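Local coordinates for siderophore enterobactin esterase (Emericella nidulans, PDB 6GUO) that hydrolyses the bacterial siderophore enterobactin at its ester bonds, so that the fungus can release the scavenged iron inside the cell, and works as a homodimer, at the interface of chains A and B. Numbering follows the deposited sequence. Chains: chain A/B, Putative siderophore-degrading esterase (Eurofung).

Contact 1: the interface of chains A and B. Residues chain A 23, 33, 137, 141, 145; chain B 5, 7.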
# COMPACT_ATOMS: atom_id res chain seq x y z
N ILE A 23 5.20 -7.67 -24.00
CA ILE A 23 6.42 -7.54 -24.79
C ILE A 23 6.93 -8.96 -25.04
O ILE A 23 7.45 -9.60 -24.12
CB ILE A 23 7.49 -6.66 -24.11
CG1 ILE A 23 6.88 -5.32 -23.66
CG2 ILE A 23 8.66 -6.42 -25.06
CD1 ILE A 23 7.79 -4.47 -22.79
N ILE A 33 4.17 -5.20 -19.05
CA ILE A 33 4.45 -3.91 -18.43
C ILE A 33 3.13 -3.22 -18.12
O ILE A 33 2.24 -3.17 -18.96
CB ILE A 33 5.44 -3.03 -19.25
CG1 ILE A 33 4.85 -2.55 -20.58
CG2 ILE A 33 6.73 -3.80 -19.51
CD1 ILE A 33 5.57 -1.34 -21.14
N PHE A 137 17.25 -4.97 -20.77
CA PHE A 137 15.87 -4.93 -21.26
C PHE A 137 15.11 -3.71 -20.75
O PHE A 137 14.45 -3.01 -21.52
CB PHE A 137 15.15 -6.24 -20.88
CG PHE A 137 13.68 -6.24 -21.18
CD1 PHE A 137 13.23 -6.30 -22.49
CD2 PHE A 137 12.74 -6.20 -20.15
CE1 PHE A 137 11.87 -6.31 -22.77
CE2 PHE A 137 11.39 -6.22 -20.43
CZ PHE A 137 10.95 -6.27 -21.74
N ILE A 141 14.88 -1.25 -23.84
CA ILE A 141 13.61 -1.60 -24.48
C ILE A 141 12.42 -0.94 -23.78
O ILE A 141 11.66 -0.20 -24.41
CB ILE A 141 13.40 -3.13 -24.54
CG1 ILE A 141 14.61 -3.83 -25.18
CG2 ILE A 141 12.11 -3.49 -25.27
CD1 ILE A 141 14.93 -3.40 -26.60
N PHE A 145 10.62 2.87 -24.75
CA PHE A 145 9.22 2.75 -25.16
C PHE A 145 8.33 3.72 -24.38
O PHE A 145 7.54 4.45 -24.96
CB PHE A 145 8.72 1.31 -25.00
CG PHE A 145 7.24 1.16 -25.21
CD1 PHE A 145 6.71 1.16 -26.50
CD2 PHE A 145 6.38 1.01 -24.13
CE1 PHE A 145 5.35 1.02 -26.70
CE2 PHE A 145 5.01 0.88 -24.32
CZ PHE A 145 4.50 0.88 -25.61
N TRP B 5 11.68 -7.56 -30.22
CA TRP B 5 10.64 -7.39 -29.22
C TRP B 5 9.39 -6.88 -29.92
O TRP B 5 9.46 -5.96 -30.73
CB TRP B 5 11.07 -6.39 -28.15
CG TRP B 5 12.32 -6.78 -27.46
CD1 TRP B 5 13.56 -6.26 -27.66
CD2 TRP B 5 12.47 -7.79 -26.45
NE1 TRP B 5 14.48 -6.87 -26.84
CE2 TRP B 5 13.83 -7.82 -26.08
CE3 TRP B 5 11.58 -8.67 -25.82
CZ2 TRP B 5 14.33 -8.69 -25.12
CZ3 TRP B 5 12.08 -9.54 -24.86
CH2 TRP B 5 13.44 -9.54 -24.51
N PHE B 7 5.77 -5.31 -29.05
CA PHE B 7 4.85 -4.70 -28.08
C PHE B 7 3.42 -4.89 -28.58
O PHE B 7 3.16 -4.74 -29.78
CB PHE B 7 5.12 -3.21 -27.91
CG PHE B 7 6.37 -2.90 -27.13
CD1 PHE B 7 6.28 -2.42 -25.82
CD2 PHE B 7 7.62 -3.07 -27.69
CE1 PHE B 7 7.42 -2.14 -25.09
CE2 PHE B 7 8.77 -2.79 -26.97
CZ PHE B 7 8.67 -2.33 -25.66
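The indole nitrogen NE1 of B:Trp5 sits against A:Ile141, 3.5 Å from CG1, and the end methyl CD1 of the isoleucine comes to 3.3 Å from the neighbouring ring carbon CD1. The two side chains meet at about a right angle, the ethyl branch of A:Ile141 at the pyrrole end of the indole. Over the benzo part of that indole, A:Phe137 brings down one ring edge, its CD1 3.7 Å from CZ2 of B:Trp5, with the phenyl tilted rather than laid flat. The same phenyl is met in plane, at its edge, by the methyl CG2 of A:Ile23, which also reaches CE3 of the tryptophan.

B:Phe7 is held on both faces. A:Phe145 stacks on one, the planes 23° apart and the centroids 4.1 Å apart, and the two side chains run past each other in opposite directions. On the other face lies CG1 of A:Ile23, 3.9 Å from the ring centroid in a CH-pi contact. A:Ile23 keeps CG1 anti to its carbonyl carbon (chi1 -51°), which lays CG1 over B:Phe7 and leaves CG2, anti to the backbone N, pointing to B:Trp5. The methyl CG2 of A:Ile141 fills in at CZ of B:Phe7, 3.7 Å away.

With A:Ile23 and B:Phe7 also paired as an antiparallel beta bridge, the patch anchors the N-terminal arm of one subunit between strand 18-24 and helix 131-150 of the other, helping to hold the homodimer together.

Contact 2: the interface of chains A and B. Residues chain A 23-26, 31, 137; chain B 3-5.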
# COMPACT_ATOMS: atom_id res chain seq x y z
N ILE A 23 5.20 -7.67 -24.00
CA ILE A 23 6.42 -7.54 -24.79
C ILE A 23 6.93 -8.96 -25.04
O ILE A 23 7.45 -9.60 -24.12
CB ILE A 23 7.49 -6.66 -24.11
CG1 ILE A 23 6.88 -5.32 -23.66
CG2 ILE A 23 8.66 -6.42 -25.06
CD1 ILE A 23 7.79 -4.47 -22.79
N ALA A 24 6.76 -9.43 -26.27
CA ALA A 24 7.14 -10.79 -26.64
C ALA A 24 8.46 -10.77 -27.40
O ALA A 24 8.74 -9.81 -28.10
CB ALA A 24 6.05 -11.42 -27.50
N GLY A 25 9.24 -11.84 -27.25
CA GLY A 25 10.55 -11.95 -27.90
C GLY A 25 11.49 -12.92 -27.21
O GLY A 25 12.16 -13.71 -27.88
N LYS A 26 11.55 -12.87 -25.88
CA LYS A 26 12.43 -13.74 -25.10
C LYS A 26 11.88 -15.17 -25.04
O LYS A 26 10.67 -15.36 -24.96
CB LYS A 26 12.62 -13.20 -23.68
CG LYS A 26 13.79 -13.82 -22.94
CD LYS A 26 13.80 -13.45 -21.47
CE LYS A 26 15.09 -13.90 -20.79
NZ LYS A 26 16.25 -13.04 -21.14
N TYR A 31 6.98 -10.52 -21.38
CA TYR A 31 6.87 -9.67 -20.21
C TYR A 31 5.55 -8.92 -20.29
O TYR A 31 4.97 -8.78 -21.37
CB TYR A 31 8.03 -8.69 -20.15
CG TYR A 31 9.35 -9.34 -19.85
CD1 TYR A 31 9.68 -9.73 -18.56
CD2 TYR A 31 10.28 -9.57 -20.87
CE1 TYR A 31 10.90 -10.33 -18.28
CE2 TYR A 31 11.51 -10.16 -20.59
CZ TYR A 31 11.81 -10.54 -19.30
OH TYR A 31 13.02 -11.15 -19.03
N PHE A 137 17.25 -4.97 -20.77
CA PHE A 137 15.87 -4.93 -21.26
C PHE A 137 15.11 -3.71 -20.75
O PHE A 137 14.45 -3.01 -21.52
CB PHE A 137 15.15 -6.24 -20.88
CG PHE A 137 13.68 -6.24 -21.18
CD1 PHE A 137 13.23 -6.30 -22.49
CD2 PHE A 137 12.74 -6.20 -20.15
CE1 PHE A 137 11.87 -6.31 -22.77
CE2 PHE A 137 11.39 -6.22 -20.43
CZ PHE A 137 10.95 -6.27 -21.74
N THR B 3 17.42 -9.27 -30.70
CA THR B 3 16.06 -9.75 -30.29
C THR B 3 14.99 -8.81 -30.81
O THR B 3 15.09 -7.59 -30.63
CB THR B 3 15.91 -9.86 -28.76
OG1 THR B 3 16.95 -10.70 -28.24
CG2 THR B 3 14.55 -10.45 -28.37
N HIS B 4 13.96 -9.38 -31.43
CA HIS B 4 12.88 -8.59 -32.01
C HIS B 4 11.70 -8.60 -31.05
O HIS B 4 10.87 -9.51 -31.05
CB HIS B 4 12.56 -9.12 -33.39
CG HIS B 4 13.76 -9.15 -34.28
ND1 HIS B 4 14.14 -10.26 -34.99
CD2 HIS B 4 14.71 -8.22 -34.49
CE1 HIS B 4 15.26 -10.00 -35.64
NE2 HIS B 4 15.63 -8.77 -35.36
N TRP B 5 11.68 -7.56 -30.22
CA TRP B 5 10.64 -7.39 -29.22
C TRP B 5 9.39 -6.88 -29.92
O TRP B 5 9.46 -5.96 -30.73
CB TRP B 5 11.07 -6.39 -28.15
CG TRP B 5 12.32 -6.78 -27.46
CD1 TRP B 5 13.56 -6.26 -27.66
CD2 TRP B 5 12.47 -7.79 -26.45
NE1 TRP B 5 14.48 -6.87 -26.84
CE2 TRP B 5 13.83 -7.82 -26.08
CE3 TRP B 5 11.58 -8.67 -25.82
CZ2 TRP B 5 14.33 -8.69 -25.12
CZ3 TRP B 5 12.08 -9.54 -24.86
CH2 TRP B 5 13.44 -9.54 -24.51
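The N-terminal loop of chain B, residues 3-5, runs beside the end of strand 18-24 of chain A and the turn after it, while strand 31-36 and helix 131-150 back the site. The subunit is an alpha/beta-hydrolase of the esterase D family, and the arm comes from its partner. B:Trp5 has A:Phe137 on one face, and its opposite face is taken up by its own chain: the methyl CG2 of B:Thr3 lies over the centre of the indole, 3.6 Å above the plane. A chi1 of -55° at B:Thr3 puts OG1 beside the backbone N and swings this methyl onto the ring.

A:Gly25 shares that face, its CA 4.0 Å from CE3 of B:Trp5; with no side chain in the way, the turn can probably come close to the indole. The backbone N of A:Lys26 still lies over that face, 3.5 Å from CZ3, and its CB drops toward the rim, 3.8 Å from CH2 of B:Trp5. A:Lys26 is poorly ordered, so its contacts are less certain. At the root of the tryptophan the carbonyl O of A:Ala24 approaches CA at 3.3 Å, a close backbone contact that brings the arm in against the strand end.

A:Tyr31 works from the second shell. CE2 of A:Phe137 stands 3.5 Å above the plane of the tyrosine ring, offset toward the rim, and this support from behind probably helps set the phenyl that meets the indole.

Contact 3: the interface of chains A and B. Residues chain A 8-10; chain B 20-22.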
# COMPACT_ATOMS: atom_id res chain seq x y z
N SER A 8 -25.37 1.37 -11.48
CA SER A 8 -24.95 1.47 -12.88
C SER A 8 -23.49 1.04 -13.01
O SER A 8 -22.62 1.70 -12.45
CB SER A 8 -25.11 2.92 -13.36
OG SER A 8 -26.40 3.43 -13.07
N PRO A 9 -23.21 -0.06 -13.76
CA PRO A 9 -21.82 -0.42 -14.04
C PRO A 9 -21.07 0.71 -14.74
O PRO A 9 -21.63 1.35 -15.63
CB PRO A 9 -21.94 -1.63 -14.97
CG PRO A 9 -23.29 -2.19 -14.72
CD PRO A 9 -24.16 -1.03 -14.34
N ILE A 10 -19.83 0.96 -14.33
CA ILE A 10 -19.00 2.00 -14.94
C ILE A 10 -17.58 1.51 -15.14
O ILE A 10 -17.11 0.62 -14.42
CB ILE A 10 -18.96 3.29 -14.10
CG1 ILE A 10 -18.53 3.00 -12.65
CG2 ILE A 10 -20.32 3.97 -14.12
CD1 ILE A 10 -18.00 4.22 -11.92
N ALA B 20 -16.67 -1.78 -11.06
CA ALA B 20 -17.17 -0.58 -10.41
C ALA B 20 -18.60 -0.29 -10.80
O ALA B 20 -19.03 -0.61 -11.91
CB ALA B 20 -16.28 0.61 -10.73
N TRP B 21 -19.33 0.31 -9.87
CA TRP B 21 -20.69 0.77 -10.10
C TRP B 21 -20.83 2.19 -9.58
O TRP B 21 -20.19 2.56 -8.59
CB TRP B 21 -21.70 -0.13 -9.38
CG TRP B 21 -21.81 -1.52 -9.91
CD1 TRP B 21 -22.74 -2.00 -10.79
CD2 TRP B 21 -20.97 -2.64 -9.59
NE1 TRP B 21 -22.53 -3.33 -11.04
CE2 TRP B 21 -21.45 -3.75 -10.31
CE3 TRP B 21 -19.85 -2.80 -8.75
CZ2 TRP B 21 -20.85 -5.01 -10.23
CZ3 TRP B 21 -19.26 -4.06 -8.67
CH2 TRP B 21 -19.76 -5.15 -9.40
N GLN B 22 -21.65 3.00 -10.25
CA GLN B 22 -22.13 4.24 -9.66
C GLN B 22 -23.49 3.95 -9.03
O GLN B 22 -24.32 3.27 -9.63
CB GLN B 22 -22.22 5.40 -10.68
CG GLN B 22 -21.04 6.36 -10.59
CD GLN B 22 -21.16 7.57 -11.51
OE1 GLN B 22 -22.19 8.25 -11.53
NE2 GLN B 22 -20.09 7.86 -12.25
O HOH W 1 -16.75 -1.95 -13.82
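A:Ile10 and B:Gln22 bury most here, followed by B:Trp21, which precedes the glutamine in strand 18-24 of chain B; strand 6-10 of chain A runs antiparallel to that strand. CG1 of A:Ile10 takes the crowded position between backbone N and carbonyl carbon (chi1 54°), which carries the ethyl branch over the partner strand. CG1 then packs 3.8 Å from CB of B:Ala20, and CD1 comes 3.9 Å from CG of B:Gln22, the two side chains crossing at about a right angle. Beyond CG the glutamine is extended and lies across the isoleucine, its amide NE2 following CD1 and CG2.

The backbone of B:Gln22 is gripped twice by A:Ser8. The serine N donates to the glutamine O at 2.9 Å, and the glutamine N returns the bond to the serine O at 2.7 Å. Two residues further on, the N of A:Ile10 bonds to the O of B:Ala20 at 3.0 Å. There a water, 2.7 Å from O of A:Ile10 and 2.8 Å from N of B:Ala20, stands in for the direct return bond, which suggests that the strands begin to part.

On the other side of the strand pair, A:Pro9 lies obliquely above the pyrrole rim of B:Trp21, its CA 3.7 Å from CD1, the two side chains crossing at a slant. The paired strands extend the beta structure of one subunit with the arm of the other and so help to build the homodimer.

Contacts 1 and 2 adjoin, their C-alpha centres about 6 Å apart, and share A:Ile23, A:Phe137 and B:Trp5; together they receive the start of the chain B arm. The C-alpha centre of contact 3 lies about 33 Å from that of contact 1 and 37 Å from that of contact 2, because there the roles are exchanged: strand 6-10 belongs to chain A and strand 18-24 to chain B. By the two-fold symmetry, the twin of contact 3 continues along the same chain B arm past A:Ile23. Each arm thus meets side-chain packing first and backbone pairing next, and the mutual exchange ties the subunits together.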